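Local coordinates for protein AlkZ (Streptomyces sahachiroi, PDB 5UUJ) that belongs to the AlkZ-like DNA glycosylase family, a group of proteins placed in the helix-turn-helix clan, at residues G329-E332 / E337-V340; T188-A191 / D197-K200; E251-D256 / A262-E267; R19-P24 / V34-G39; T223-D228 / S232-S237. All blocks are in the same frame, centred on the assembly; numbering follows the deposited sequence.

Contact 1 of 5, residues G329-E332 / E337-V340; sequences GVWE and ELVV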
# COMPACT_ATOMS: atom_id res chain seq x y z
N GLY A 329 -3.76 -5.92 20.04
CA GLY A 329 -4.03 -4.62 20.63
C GLY A 329 -3.64 -3.47 19.73
O GLY A 329 -3.19 -3.68 18.60
N VAL A 330 -3.84 -2.25 20.22
CA VAL A 330 -3.44 -1.04 19.51
C VAL A 330 -2.56 -0.18 20.41
O VAL A 330 -2.45 -0.42 21.61
CB VAL A 330 -4.65 -0.21 19.06
CG1 VAL A 330 -5.52 -1.00 18.09
CG2 VAL A 330 -5.47 0.25 20.27
N TRP A 331 -1.93 0.83 19.82
CA TRP A 331 -1.13 1.77 20.59
C TRP A 331 -1.15 3.15 19.96
O TRP A 331 -1.57 3.34 18.82
CB TRP A 331 0.32 1.27 20.72
CG TRP A 331 1.07 1.08 19.43
CD1 TRP A 331 1.04 -0.02 18.61
CD2 TRP A 331 1.99 1.99 18.82
NE1 TRP A 331 1.87 0.16 17.54
CE2 TRP A 331 2.47 1.39 17.64
CE3 TRP A 331 2.46 3.27 19.17
CZ2 TRP A 331 3.39 2.02 16.80
CZ3 TRP A 331 3.37 3.89 18.33
CH2 TRP A 331 3.82 3.27 17.16
N GLU A 332 -0.68 4.12 20.74
CA GLU A 332 -0.77 5.52 20.38
C GLU A 332 0.28 6.30 21.16
O GLU A 332 0.54 5.99 22.32
CB GLU A 332 -2.17 6.05 20.67
CG GLU A 332 -2.41 7.51 20.35
CD GLU A 332 -3.79 7.98 20.78
OE1 GLU A 332 -4.60 7.11 21.19
OE2 GLU A 332 -4.06 9.19 20.73
N GLU A 337 4.56 9.56 25.22
CA GLU A 337 4.61 8.26 25.85
C GLU A 337 3.91 7.26 24.93
O GLU A 337 2.91 7.60 24.29
CB GLU A 337 3.94 8.28 27.23
CG GLU A 337 4.59 9.23 28.22
CD GLU A 337 4.01 9.08 29.62
OE1 GLU A 337 2.78 9.20 29.78
OE2 GLU A 337 4.79 8.84 30.56
N LEU A 338 4.43 6.05 24.85
CA LEU A 338 3.81 5.01 24.04
C LEU A 338 2.77 4.29 24.88
O LEU A 338 3.11 3.49 25.76
CB LEU A 338 4.86 4.03 23.49
CG LEU A 338 4.45 3.29 22.22
CD1 LEU A 338 5.67 2.85 21.43
CD2 LEU A 338 3.56 2.09 22.53
N VAL A 339 1.50 4.60 24.62
CA VAL A 339 0.39 4.02 25.36
C VAL A 339 -0.14 2.80 24.63
O VAL A 339 -0.68 2.91 23.53
CB VAL A 339 -0.75 5.04 25.56
CG1 VAL A 339 -1.88 4.44 26.38
CG2 VAL A 339 -0.22 6.29 26.24
N VAL A 340 -0.00 1.63 25.26
CA VAL A 340 -0.47 0.37 24.68
C VAL A 340 -1.81 -0.01 25.29
O VAL A 340 -1.97 -0.04 26.51
CB VAL A 340 0.54 -0.77 24.92
CG1 VAL A 340 0.01 -2.08 24.35
CG2 VAL A 340 1.88 -0.43 24.28
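Trp331 and Leu338 meet diagonally across two neighbouring strands, and the indole can be traced outward through the contact. Its CB starts over the partner backbone, 3.4 Å from Val339 O, with Leu338 CD2 and Val340 CG2 near the same carbon. With CG set between the backbone N and the carbonyl carbon (chi1 61°), the ring is carried alongside Leu338. CG and CD2 brush Leu338 CD2. CE3 then makes the tightest ring contact, 3.6 Å from Leu338 CG, and CZ3 reaches Leu338 CD1 at 4.0 Å. The branch point and both methyls of the leucine therefore follow the benzo side of the indole at an oblique angle. NE1, on the other side of the ring, makes weak hydrogen bonds to Leu284 O and Val320 O.

The segments belong to strands 326-334 and 337-342, an antiparallel beta hairpin inside a mixed sheet; its flanking strands are 320-323 and 372-374. The short axes run 4.8 Å apart at 159°. Glu332 and Val339 are the hydrogen-bonded pair: Glu332 N donates to Val339 O (3.0 Å), and Val339 N returns to Glu332 O (2.9 Å). The second bond is the straighter, 160° at the hydrogen. Trp331 and Val340 form the non-hydrogen-bonded pair, where Trp331 CA also directs its C-H at Val339 O. On the face bearing these two, helix 351-365 packs through Val361 against Trp331 and Leu338 and through Val354 against Val340. Glu337 turns its carboxylate away from the hairpin partner, to a salt bridge with Arg373.

Contact 2 of 5, residues T188-A191 / D197-K200; sequences TLPA and DWGK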
# COMPACT_ATOMS: atom_id res chain seq x y z
N THR A 188 2.71 16.18 -11.97
CA THR A 188 3.54 16.17 -13.17
C THR A 188 3.42 14.84 -13.91
O THR A 188 2.79 13.90 -13.42
CB THR A 188 5.02 16.46 -12.83
OG1 THR A 188 5.73 16.82 -14.02
CG2 THR A 188 5.69 15.25 -12.18
N LEU A 189 4.01 14.78 -15.10
CA LEU A 189 3.98 13.57 -15.93
C LEU A 189 5.07 12.60 -15.48
O LEU A 189 6.25 12.97 -15.42
CB LEU A 189 4.18 13.94 -17.40
CG LEU A 189 4.04 12.81 -18.42
CD1 LEU A 189 2.58 12.40 -18.56
CD2 LEU A 189 4.62 13.22 -19.76
N PRO A 190 4.69 11.35 -15.14
CA PRO A 190 5.67 10.34 -14.73
C PRO A 190 6.82 10.16 -15.72
O PRO A 190 7.98 10.03 -15.32
CB PRO A 190 4.84 9.06 -14.62
CG PRO A 190 3.47 9.55 -14.28
CD PRO A 190 3.31 10.84 -15.01
N ALA A 191 6.50 10.17 -17.01
CA ALA A 191 7.51 9.97 -18.05
C ALA A 191 8.59 11.05 -18.01
O ALA A 191 9.77 10.74 -18.14
CB ALA A 191 6.85 9.95 -19.42
N ASP A 197 13.82 5.59 -16.02
CA ASP A 197 13.25 4.72 -15.00
C ASP A 197 11.77 4.44 -15.23
O ASP A 197 11.20 3.55 -14.60
CB ASP A 197 13.43 5.34 -13.61
CG ASP A 197 14.85 5.24 -13.11
OD1 ASP A 197 15.49 4.20 -13.34
OD2 ASP A 197 15.33 6.21 -12.48
N TRP A 198 11.14 5.19 -16.13
CA TRP A 198 9.73 4.99 -16.43
C TRP A 198 9.56 4.12 -17.66
O TRP A 198 9.74 4.58 -18.79
CB TRP A 198 9.02 6.33 -16.63
CG TRP A 198 7.55 6.20 -16.82
CD1 TRP A 198 6.85 6.31 -17.99
CD2 TRP A 198 6.58 5.92 -15.80
NE1 TRP A 198 5.51 6.13 -17.76
CE2 TRP A 198 5.31 5.88 -16.43
CE3 TRP A 198 6.66 5.70 -14.42
CZ2 TRP A 198 4.14 5.63 -15.72
CZ3 TRP A 198 5.49 5.45 -13.72
CH2 TRP A 198 4.25 5.42 -14.37
N GLY A 199 9.20 2.86 -17.44
CA GLY A 199 8.98 1.93 -18.53
C GLY A 199 7.62 2.12 -19.15
O GLY A 199 6.70 2.65 -18.52
N LYS A 200 7.49 1.69 -20.40
CA LYS A 200 6.21 1.74 -21.11
C LYS A 200 5.24 0.81 -20.40
O LYS A 200 5.62 -0.28 -19.96
CB LYS A 200 6.39 1.33 -22.57
CG LYS A 200 7.53 2.05 -23.29
CD LYS A 200 8.02 1.29 -24.51
CE LYS A 200 7.07 1.41 -25.68
NZ LYS A 200 7.67 0.88 -26.93
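Pro190 presses its CB onto the indole of Trp198, and the evidence for a CH-pi contact is direct. CB stands 3.5 Å from the centroid of the Trp198 six-membered ring and only 4° off the ring normal. All six atoms of that ring are nearly equidistant from CB.

The other apolar contact falls on the five-membered ring, above the same face. Ala191 CA lies 3.7 Å from Trp198 CD1, and Ala191 CB is 3.9 Å from that CD1. The indole thus spans both residues, the proline against its benzo half and the alanine against its pyrrole half. Its CG is anti to the Trp198 backbone N (chi1 -175°), which holds the ring out from the main chain toward Pro190.

Of polar bonding between the segments there is none; Ala191 N lies over the same face, 4.0 Å from the ring plane, without a bond to the other segment.

Leu189 is the N-cap of helix 190-194, and the tryptophan, from the loop leading to helix 204-219, folds back over the first turn of that short helix. Met74 of strand 74-77 touches both Pro190 and Trp198, while Ala91 and Leu95 bring helix 91-100 against the indole.

Contact 3 of 5, residues E251-D256 / A262-E267; sequences ELTEVD and AFVLTE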
# COMPACT_ATOMS: atom_id res chain seq x y z
N GLU A 251 4.16 -22.29 -11.35
CA GLU A 251 4.83 -21.17 -10.68
C GLU A 251 4.19 -20.94 -9.32
O GLU A 251 4.78 -20.30 -8.44
CB GLU A 251 4.75 -19.90 -11.53
CG GLU A 251 6.05 -19.51 -12.21
CD GLU A 251 5.82 -18.60 -13.40
OE1 GLU A 251 4.89 -17.76 -13.33
OE2 GLU A 251 6.55 -18.72 -14.40
N LEU A 252 2.97 -21.45 -9.16
CA LEU A 252 2.25 -21.38 -7.88
C LEU A 252 2.16 -22.77 -7.26
O LEU A 252 2.14 -23.77 -7.96
CB LEU A 252 0.84 -20.82 -8.07
CG LEU A 252 0.70 -19.44 -8.72
CD1 LEU A 252 -0.77 -19.06 -8.82
CD2 LEU A 252 1.47 -18.39 -7.94
N THR A 253 2.09 -22.80 -5.93
CA THR A 253 1.87 -24.02 -5.18
C THR A 253 0.68 -23.82 -4.26
O THR A 253 0.54 -22.76 -3.65
CB THR A 253 3.12 -24.42 -4.35
OG1 THR A 253 4.18 -24.81 -5.23
CG2 THR A 253 2.81 -25.57 -3.40
N GLU A 254 -0.19 -24.82 -4.18
CA GLU A 254 -1.34 -24.75 -3.30
C GLU A 254 -0.96 -25.18 -1.89
O GLU A 254 -0.37 -26.24 -1.69
CB GLU A 254 -2.49 -25.61 -3.82
CG GLU A 254 -3.76 -25.49 -2.98
CD GLU A 254 -4.93 -26.26 -3.57
OE1 GLU A 254 -4.91 -27.51 -3.52
OE2 GLU A 254 -5.87 -25.61 -4.07
N VAL A 255 -1.31 -24.34 -0.92
CA VAL A 255 -1.00 -24.59 0.49
C VAL A 255 -2.28 -24.70 1.31
O VAL A 255 -3.16 -23.85 1.23
CB VAL A 255 -0.13 -23.46 1.09
CG1 VAL A 255 0.40 -23.88 2.46
CG2 VAL A 255 1.02 -23.11 0.16
N ASP A 256 -2.37 -25.77 2.10
CA ASP A 256 -3.44 -25.92 3.07
C ASP A 256 -3.00 -25.31 4.40
O ASP A 256 -2.28 -25.94 5.17
CB ASP A 256 -3.79 -27.40 3.25
CG ASP A 256 -5.02 -27.62 4.12
OD1 ASP A 256 -5.45 -26.68 4.81
OD2 ASP A 256 -5.55 -28.75 4.11
N ALA A 262 -4.78 -21.96 -0.22
CA ALA A 262 -4.24 -20.70 -0.71
C ALA A 262 -3.04 -20.96 -1.62
O ALA A 262 -2.50 -22.06 -1.64
CB ALA A 262 -3.85 -19.81 0.45
N PHE A 263 -2.64 -19.93 -2.36
CA PHE A 263 -1.51 -20.04 -3.28
C PHE A 263 -0.26 -19.37 -2.73
O PHE A 263 -0.31 -18.25 -2.23
CB PHE A 263 -1.86 -19.40 -4.63
CG PHE A 263 -2.97 -20.10 -5.37
CD1 PHE A 263 -2.78 -21.38 -5.89
CD2 PHE A 263 -4.18 -19.48 -5.58
CE1 PHE A 263 -3.79 -22.02 -6.57
CE2 PHE A 263 -5.20 -20.12 -6.27
CZ PHE A 263 -5.00 -21.39 -6.76
N VAL A 264 0.86 -20.07 -2.82
CA VAL A 264 2.17 -19.48 -2.55
C VAL A 264 3.04 -19.68 -3.79
O VAL A 264 2.80 -20.60 -4.56
CB VAL A 264 2.85 -20.12 -1.31
CG1 VAL A 264 3.34 -21.54 -1.60
CG2 VAL A 264 4.00 -19.24 -0.82
N LEU A 265 4.01 -18.80 -4.00
CA LEU A 265 4.97 -19.01 -5.08
C LEU A 265 5.76 -20.29 -4.81
O LEU A 265 6.22 -20.52 -3.69
CB LEU A 265 5.93 -17.83 -5.22
CG LEU A 265 5.31 -16.50 -5.67
CD1 LEU A 265 6.34 -15.38 -5.58
CD2 LEU A 265 4.77 -16.61 -7.09
N THR A 266 5.90 -21.12 -5.84
CA THR A 266 6.60 -22.39 -5.70
C THR A 266 8.04 -22.17 -5.26
O THR A 266 8.60 -22.99 -4.52
CB THR A 266 6.58 -23.17 -7.03
OG1 THR A 266 5.21 -23.39 -7.43
CG2 THR A 266 7.28 -24.53 -6.89
N GLU A 267 8.64 -21.07 -5.68
CA GLU A 267 10.02 -20.75 -5.31
C GLU A 267 10.17 -20.47 -3.81
O GLU A 267 11.28 -20.40 -3.30
CB GLU A 267 10.54 -19.56 -6.13
CG GLU A 267 9.75 -18.27 -5.92
CD GLU A 267 10.39 -17.08 -6.62
OE1 GLU A 267 9.67 -16.34 -7.32
OE2 GLU A 267 11.61 -16.87 -6.46
O HOH W 1 7.41 -19.38 -8.24
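The Phe263 ring carries Leu252 CD1 over one face, 4.2 Å from its CG, and has Thr253 O at its edge, near the ring plane. Glu254, the cross-strand neighbour on the same side of the sheet, approaches the ring obliquely through CA.

Four residue pairs fix the antiparallel register of this hairpin. Thr253 with Val264 and Val255 with Ala262 are hydrogen-bonded pairs, each with two backbone bonds; Thr253 N to Val264 O, 2.7 Å, runs nearly along the carbonyl axis. Leu252 with Leu265 and Glu254 with Phe263 are non-hydrogen-bonded. The short strand axes are inclined at 138°, a strong twist, and the Leu252 and Leu265 side chains set out in diverging directions yet still touch through their CD2 methyls. Val255 CG2 and Val264 CG1 are only 3.3 Å apart, tighter than usual van der Waals contact; Val264 CG1 sits between its own backbone N and carbonyl carbon (chi1 72°). Strand 6-7 pairs with the other edge of strand 252-257. Following helix 238-248, the hairpin is consistent with the wing of a winged-helix fold.

At the open end, Thr266 N bonds to Glu251 O at 2.9 Å, almost straight at the hydrogen (178°) but from above the carbonyl plane. A water also donates to Glu251 O and accepts a longer bond from Glu267 N. Beside it Thr253 OG1 gives its proton to Thr266 OG1 (2.8 Å), whose own proton goes to Asp250 O. This directed chain implies that both protons have set acceptors, and the two bonds probably reinforce one another.

Contact 4 of 5, residues R19-P24 / V34-G39; sequences RQFLEP and VGRLCG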
# COMPACT_ATOMS: atom_id res chain seq x y z
N ARG A 19 9.88 -11.73 4.99
CA ARG A 19 9.80 -11.10 3.67
C ARG A 19 9.58 -9.59 3.76
O ARG A 19 10.04 -8.85 2.90
CB ARG A 19 8.68 -11.73 2.84
CG ARG A 19 8.86 -13.22 2.57
CD ARG A 19 10.04 -13.50 1.66
NE ARG A 19 9.87 -12.90 0.34
CZ ARG A 19 10.83 -12.83 -0.58
NH1 ARG A 19 12.03 -13.34 -0.33
NH2 ARG A 19 10.59 -12.26 -1.75
N GLN A 20 8.91 -9.14 4.82
CA GLN A 20 8.55 -7.73 4.97
C GLN A 20 9.57 -6.94 5.80
O GLN A 20 9.29 -5.82 6.22
CB GLN A 20 7.17 -7.60 5.61
CG GLN A 20 6.03 -8.10 4.74
CD GLN A 20 4.68 -7.98 5.42
OE1 GLN A 20 4.44 -7.04 6.18
NE2 GLN A 20 3.80 -8.94 5.17
N PHE A 21 10.75 -7.53 6.01
CA PHE A 21 11.84 -6.89 6.73
C PHE A 21 11.49 -6.54 8.18
O PHE A 21 12.05 -5.60 8.75
CB PHE A 21 12.30 -5.62 6.01
CG PHE A 21 12.69 -5.84 4.58
CD1 PHE A 21 13.71 -6.71 4.25
CD2 PHE A 21 12.04 -5.16 3.55
CE1 PHE A 21 14.08 -6.91 2.93
CE2 PHE A 21 12.40 -5.35 2.23
CZ PHE A 21 13.43 -6.23 1.92
N LEU A 22 10.58 -7.30 8.78
CA LEU A 22 10.20 -7.08 10.17
C LEU A 22 11.04 -7.92 11.14
O LEU A 22 11.52 -7.40 12.15
CB LEU A 22 8.71 -7.38 10.37
CG LEU A 22 7.76 -6.33 9.77
CD1 LEU A 22 6.32 -6.80 9.84
CD2 LEU A 22 7.91 -4.99 10.48
N GLU A 23 11.22 -9.20 10.83
CA GLU A 23 12.06 -10.09 11.65
C GLU A 23 12.66 -11.18 10.76
O GLU A 23 11.92 -11.93 10.13
CB GLU A 23 11.25 -10.75 12.77
CG GLU A 23 10.60 -9.80 13.77
CD GLU A 23 11.62 -9.06 14.63
OE1 GLU A 23 12.72 -9.60 14.86
OE2 GLU A 23 11.30 -7.93 15.08
N PRO A 24 14.01 -11.29 10.72
CA PRO A 24 15.02 -10.53 11.46
C PRO A 24 15.17 -9.11 10.93
O PRO A 24 14.52 -8.74 9.96
CB PRO A 24 16.30 -11.33 11.24
CG PRO A 24 16.09 -12.00 9.93
CD PRO A 24 14.63 -12.32 9.87
N VAL A 34 9.58 -0.22 0.01
CA VAL A 34 8.41 0.08 -0.81
C VAL A 34 8.25 -0.95 -1.92
O VAL A 34 7.14 -1.40 -2.20
CB VAL A 34 8.52 1.50 -1.42
CG1 VAL A 34 7.41 1.75 -2.45
CG2 VAL A 34 8.44 2.54 -0.32
N GLY A 35 9.36 -1.31 -2.56
CA GLY A 35 9.33 -2.30 -3.62
C GLY A 35 8.85 -3.65 -3.12
O GLY A 35 7.97 -4.27 -3.72
N ARG A 36 9.43 -4.10 -2.02
CA ARG A 36 9.09 -5.39 -1.42
C ARG A 36 7.63 -5.45 -0.98
O ARG A 36 6.96 -6.46 -1.17
CB ARG A 36 10.02 -5.68 -0.24
CG ARG A 36 9.71 -6.94 0.55
CD ARG A 36 9.75 -8.21 -0.31
NE ARG A 36 11.06 -8.47 -0.90
CZ ARG A 36 12.06 -9.10 -0.29
NH1 ARG A 36 11.92 -9.54 0.96
NH2 ARG A 36 13.20 -9.29 -0.92
N LEU A 37 7.13 -4.36 -0.40
CA LEU A 37 5.79 -4.36 0.17
C LEU A 37 4.68 -4.11 -0.85
O LEU A 37 3.51 -4.02 -0.49
CB LEU A 37 5.69 -3.32 1.29
CG LEU A 37 6.55 -3.54 2.53
CD1 LEU A 37 6.29 -2.45 3.55
CD2 LEU A 37 6.30 -4.91 3.14
N CYS A 38 5.05 -4.01 -2.13
CA CYS A 38 4.09 -3.70 -3.20
C CYS A 38 3.41 -2.36 -2.94
O CYS A 38 2.20 -2.22 -3.08
CB CYS A 38 3.03 -4.80 -3.32
SG CYS A 38 3.71 -6.47 -3.45
N GLY A 39 4.22 -1.38 -2.56
CA GLY A 39 3.73 -0.05 -2.24
C GLY A 39 3.50 0.14 -0.75
O GLY A 39 3.41 -0.82 0.01
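Two arginines of like charge lie flat on one another: the guanidinium groups of Arg19 and Arg36 are stacked with their centres 3.9 Å apart and their planes only 3° from parallel. The stack forms where helix 9-19 ends in a Schellman motif, with Phe21 as the C-prime residue at positive phi and Leu22 N bonded back to Met17 O. The facing helix 30-36 also closes with a Schellman motif, at Cys38.

Arg36 is the filling of a sandwich. Arg19 NH2 stands 3.8 Å above the centre of one face of its guanidinium, while Phe21 CZ is 3.7 Å above the opposite face, toward the rim. The phenyl plane is inclined 26° to the guanidinium, so the ring leans over the group instead of lying flush. Nearer the backbone Phe21 CE2 packs on Arg36 CB at 3.4 Å, and it also meets CG. The arginine is bent at chi2 and chi3, which folds its end back between Phe21 and Arg19.

The charged face-to-face pair is probably tolerable because each group has an acceptor: Arg19 NE bonds to Gly217 O, and Arg36 bonds to a carbonyl at the C-terminal end of the other helix. Alongside, Gln20 crosses Leu37 at about a right angle, its CG 3.6 Å from Leu37 CD2, while its amide nitrogen goes to Ala218 O. Helix 204-219 thereby holds the polar ends of Arg19 and Gln20 from outside the pair of segments.

Arg36 NH1 donates to Arg19 O at 2.8 Å, in the carbonyl plane and on a lone pair, with an angle of 154° at the hydrogen.

Contact 5 of 5, residues T223-D228 / S232-S237; sequences TIETFD and SLNSTS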
# COMPACT_ATOMS: atom_id res chain seq x y z
N THR A 223 -5.46 -16.34 -1.23
CA THR A 223 -6.46 -16.74 -2.22
C THR A 223 -6.61 -15.67 -3.28
O THR A 223 -6.10 -14.55 -3.14
CB THR A 223 -7.84 -16.97 -1.57
OG1 THR A 223 -8.35 -15.73 -1.08
CG2 THR A 223 -7.74 -17.98 -0.43
N ILE A 224 -7.31 -16.01 -4.36
CA ILE A 224 -7.62 -15.06 -5.41
C ILE A 224 -8.47 -13.92 -4.85
O ILE A 224 -8.25 -12.75 -5.19
CB ILE A 224 -8.37 -15.74 -6.57
CG1 ILE A 224 -7.40 -16.67 -7.31
CG2 ILE A 224 -8.96 -14.71 -7.54
CD1 ILE A 224 -8.05 -17.52 -8.37
N GLU A 225 -9.43 -14.26 -3.99
CA GLU A 225 -10.31 -13.26 -3.40
C GLU A 225 -9.53 -12.25 -2.57
O GLU A 225 -9.77 -11.04 -2.65
CB GLU A 225 -11.37 -13.94 -2.52
CG GLU A 225 -12.31 -12.97 -1.81
CD GLU A 225 -13.43 -13.67 -1.07
OE1 GLU A 225 -13.45 -14.92 -1.04
OE2 GLU A 225 -14.31 -12.96 -0.52
N THR A 226 -8.60 -12.75 -1.77
CA THR A 226 -7.78 -11.91 -0.91
C THR A 226 -6.91 -10.98 -1.75
O THR A 226 -6.73 -9.81 -1.40
CB THR A 226 -6.90 -12.78 0.00
OG1 THR A 226 -7.73 -13.52 0.90
CG2 THR A 226 -5.93 -11.92 0.81
N PHE A 227 -6.38 -11.50 -2.85
CA PHE A 227 -5.55 -10.70 -3.74
C PHE A 227 -6.32 -9.52 -4.33
O PHE A 227 -5.85 -8.38 -4.30
CB PHE A 227 -5.00 -11.56 -4.88
CG PHE A 227 -4.38 -10.76 -5.99
CD1 PHE A 227 -3.12 -10.22 -5.85
CD2 PHE A 227 -5.07 -10.54 -7.17
CE1 PHE A 227 -2.55 -9.48 -6.87
CE2 PHE A 227 -4.51 -9.80 -8.19
CZ PHE A 227 -3.25 -9.27 -8.04
N ASP A 228 -7.52 -9.78 -4.85
CA ASP A 228 -8.29 -8.76 -5.53
C ASP A 228 -8.93 -7.80 -4.52
O ASP A 228 -9.28 -6.67 -4.87
CB ASP A 228 -9.36 -9.39 -6.43
CG ASP A 228 -9.92 -8.42 -7.46
OD1 ASP A 228 -9.17 -7.54 -7.94
OD2 ASP A 228 -11.11 -8.54 -7.80
N SER A 232 -8.22 -4.07 -5.42
CA SER A 232 -9.30 -3.22 -5.90
C SER A 232 -10.62 -3.39 -5.16
O SER A 232 -11.67 -3.03 -5.69
CB SER A 232 -9.52 -3.49 -7.38
OG SER A 232 -10.07 -4.78 -7.57
N LEU A 233 -10.58 -3.93 -3.95
CA LEU A 233 -11.80 -4.26 -3.21
C LEU A 233 -12.70 -5.14 -4.07
O LEU A 233 -13.91 -4.91 -4.18
CB LEU A 233 -12.54 -2.99 -2.77
CG LEU A 233 -11.77 -2.04 -1.85
CD1 LEU A 233 -12.62 -0.82 -1.52
CD2 LEU A 233 -11.35 -2.74 -0.56
N ASN A 234 -12.09 -6.15 -4.69
CA ASN A 234 -12.81 -7.14 -5.49
C ASN A 234 -13.58 -6.55 -6.67
O ASN A 234 -14.75 -6.87 -6.87
CB ASN A 234 -13.75 -7.95 -4.60
CG ASN A 234 -13.00 -8.79 -3.58
OD1 ASN A 234 -12.44 -9.84 -3.92
ND2 ASN A 234 -12.99 -8.34 -2.33
N SER A 235 -12.91 -5.71 -7.45
CA SER A 235 -13.54 -5.06 -8.60
C SER A 235 -13.17 -5.72 -9.92
O SER A 235 -13.75 -5.40 -10.96
CB SER A 235 -13.14 -3.58 -8.64
OG SER A 235 -13.56 -2.91 -7.46
N THR A 236 -12.20 -6.63 -9.90
CA THR A 236 -11.74 -7.29 -11.12
C THR A 236 -12.66 -8.43 -11.53
O THR A 236 -13.21 -9.14 -10.69
CB THR A 236 -10.30 -7.83 -10.96
OG1 THR A 236 -9.43 -6.79 -10.51
CG2 THR A 236 -9.78 -8.39 -12.29
N SER A 237 -12.83 -8.60 -12.84
CA SER A 237 -13.56 -9.73 -13.40
C SER A 237 -13.06 -11.06 -12.84
O SER A 237 -11.88 -11.37 -12.93
CB SER A 237 -13.44 -9.74 -14.93
OG SER A 237 -13.81 -10.99 -15.46
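Asp228 lays its carboxylate against Thr236, crossing it obliquely, and its two oxygens divide the work. OD1 accepts from Thr236 OG1 at 2.7 Å, on the syn side but 30° out of the carboxylate plane, and from Ser232 OG at 2.9 Å. The two hydroxyls come from opposite faces of that plane. OD2 takes Thr236 N at 3.0 Å on its syn lone pair, so one threonine grips both oxygens through its hydroxyl and its backbone. With CG anti to the Asp228 backbone N (chi1 -164°), the carboxylate reaches toward the last residue of the helix and the loop that follows.

The Asp228 backbone is gripped as well. Ser232 N and Asn234 N each bond to Asp228 O at 2.9 Å, again from opposite faces, and both lie well out of the carbonyl plane. Five bonds thus join this buried residue to the helix end and the loop after it, and the three to its carboxylate would favour the charged form.

Ser232 takes a second role: its OG accepts from Ser235 N at 3.0 Å, an ST motif, while Ser235 OG donates to Ser232 O. Leu233 and Asn234 both have positive phi, which turns the chain away sharply from helix 224-232. Leu241 of helix 238-248 packs on Asp228 and Thr236. A tight turn between two helices, with the N-cap Ser237 opening the second, is consistent with the helix-turn-helix unit expected of this clan.

Contacts 3 and 5 touch, Phe263 CE2 lying 4.2 Å from Ile224 CG1, so the start of helix 224-232 packs against the hairpin of contact 3. Contacts 1 and 3 are both antiparallel hairpins, but contact 1 lies inside its sheet and contact 3 includes a strand at its border; their centres are about 36 Å apart. Contact 4 sits nearest the chain centre, about 11 Å away, while contacts 1, 2 and 3 are peripheral at 20 Å or more. Chemistry differs accordingly: backbone pairing dominates 1 and 3, a carboxylate organises 5, stacked guanidiniums mark 4, and 2 has no hydrogen bond. Helix 204-219 borders contacts 3, 4 and 5.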